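Local coordinates for protein putative solute-binding component of ABC transporter (Clostridium phytofermentans, PDB 4YS6) that binds beta-D-glucopyranose and probably serves as the carbohydrate-binding component of an ABC transporter, at residues 273-276 with 277-281. Sequence-based numbering, arbitrary orientation.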
loop_
_atom_site.group_PDB
_atom_site.type_symbol
_atom_site.label_atom_id
_atom_site.label_comp_id
_atom_site.label_asym_id
_atom_site.label_seq_id
_atom_site.Cartn_x
_atom_site.Cartn_y
_atom_site.Cartn_z
ATOM N N CYS A 273 2.333 -2.104 8.932
ATOM C CA CYS A 273 2.388 -2.724 10.253
ATOM C C CYS A 273 1.397 -3.881 10.370
ATOM O O CYS A 273 0.628 -3.961 11.356
ATOM C CB CYS A 273 2.128 -1.703 11.366
ATOM S SG CYS A 273 3.464 -0.484 11.467
ATOM N N ASP A 274 1.391 -4.760 9.365
ATOM C CA ASP A 274 0.665 -6.025 9.491
ATOM C C ASP A 274 1.160 -6.763 10.732
ATOM O O ASP A 274 2.331 -6.702 11.082
ATOM C CB ASP A 274 0.869 -6.941 8.272
ATOM C CG ASP A 274 0.197 -6.427 7.011
ATOM O OD1 ASP A 274 -0.654 -5.507 7.092
ATOM O OD2 ASP A 274 0.492 -6.995 5.931
ATOM N N ILE A 275 0.281 -7.527 11.354
ATOM C CA ILE A 275 0.614 -8.220 12.590
ATOM C C ILE A 275 1.799 -9.163 12.417
ATOM O O ILE A 275 2.685 -9.179 13.251
ATOM C CB ILE A 275 -0.613 -8.997 13.124
ATOM C CG1 ILE A 275 -1.632 -7.998 13.641
ATOM C CG2 ILE A 275 -0.239 -9.950 14.260
ATOM C CD1 ILE A 275 -2.991 -8.608 13.952
ATOM N N ALA A 276 1.812 -9.954 11.353
ATOM C CA ALA A 276 2.909 -10.883 11.104
ATOM C C ALA A 276 4.247 -10.150 11.071
ATOM O O ALA A 276 5.247 -10.627 11.628
ATOM C CB ALA A 276 2.687 -11.617 9.790
ATOM N N ASN A 277 4.256 -9.000 10.396
ATOM C CA ASN A 277 5.481 -8.219 10.251
ATOM C C ASN A 277 5.895 -7.541 11.536
ATOM O O ASN A 277 7.096 -7.422 11.794
ATOM C CB ASN A 277 5.316 -7.194 9.150
ATOM C CG ASN A 277 4.973 -7.839 7.850
ATOM O OD1 ASN A 277 3.893 -8.404 7.708
ATOM N ND2 ASN A 277 5.875 -7.761 6.886
ATOM N N VAL A 278 4.934 -7.090 12.341
ATOM C CA VAL A 278 5.292 -6.522 13.642
ATOM C C VAL A 278 5.961 -7.580 14.506
ATOM O O VAL A 278 6.988 -7.327 15.147
ATOM C CB VAL A 278 4.071 -5.944 14.365
ATOM C CG1 VAL A 278 4.467 -5.412 15.766
ATOM C CG2 VAL A 278 3.471 -4.833 13.538
ATOM N N LYS A 279 5.406 -8.780 14.528
ATOM C CA LYS A 279 6.043 -9.861 15.271
ATOM C C LYS A 279 7.445 -10.149 14.750
ATOM O O LYS A 279 8.354 -10.375 15.542
ATOM C CB LYS A 279 5.188 -11.115 15.201
ATOM C CG LYS A 279 3.906 -10.991 15.998
ATOM C CD LYS A 279 3.013 -12.206 15.803
ATOM C CE LYS A 279 1.779 -12.137 16.684
ATOM N NZ LYS A 279 1.043 -13.443 16.697
ATOM N N ASN A 280 7.633 -10.116 13.432
ATOM C CA ASN A 280 8.985 -10.265 12.873
ATOM C C ASN A 280 9.908 -9.128 13.287
ATOM O O ASN A 280 11.075 -9.384 13.599
ATOM C CB ASN A 280 8.957 -10.344 11.370
ATOM C CG ASN A 280 8.512 -11.699 10.874
ATOM O OD1 ASN A 280 8.424 -12.669 11.635
ATOM N ND2 ASN A 280 8.229 -11.775 9.590
HETATM N N MSE A 281 9.407 -7.899 13.357
HETATM C CA MSE A 281 10.270 -6.804 13.820
HETATM C C MSE A 281 10.716 -7.042 15.254
HETATM O O MSE A 281 11.871 -6.748 15.608
HETATM C CB MSE A 281 9.594 -5.423 13.719
HETATM C CG MSE A 281 9.350 -4.949 12.328
HETATM SE SE MSE A 281 8.832 -3.023 12.278
HETATM C CE MSE A 281 8.598 -2.818 14.192
HETATM O O HOH W 1 2.080 -9.215 5.710
HETATM O O HOH W 2 5.377 -13.497 12.055
#
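N277 lays its side chain beside that of D274 at the start of helix 275-282, the two pointing the same way. The amide oxygen OD1 of N277 lies 3.4 Å from CB of D274, and the carboxylate and amide planes are turned 72° apart. A water joins the polar ends, donating to OD2 of D274 and, at 2.8 Å, to OD1 of N277. With chi1 at -58°, N277 swings CG beside its own backbone N, back toward the first turn, while ND2 is held by Q286 OE1 and the carbonyl of D247; the amide is thus gripped at both ends and its rotation fixed. D274 occupies the N-cap position without a capping bond from its carboxylate.

A276 contributes mainly through its carbonyl, which accepts the N-H of N280 (N to O 3.0 Å). A second water donates to the same oxygen and, at 3.2 Å, to N280 OD1. The methyl group of A276 touches L251 of helix 247-260.

On another flank, I275 CG2 packs alongside the extended K279 chain, 3.8 Å from CE, and the ammonium group continues to a salt bridge with the C-terminal carboxylate of K360. The carbonyl oxygens of D274 and I275 accept the N-H groups of V278 and K279.

Three successive i to i+4 bonds, from D274 to N280, form the opening turns of helix 275-282, an alpha-helix that follows the sugar-pocket residue D272 in the periplasmic binding protein fold; the side chain of D274 lies about 6 Å from the bound glucose.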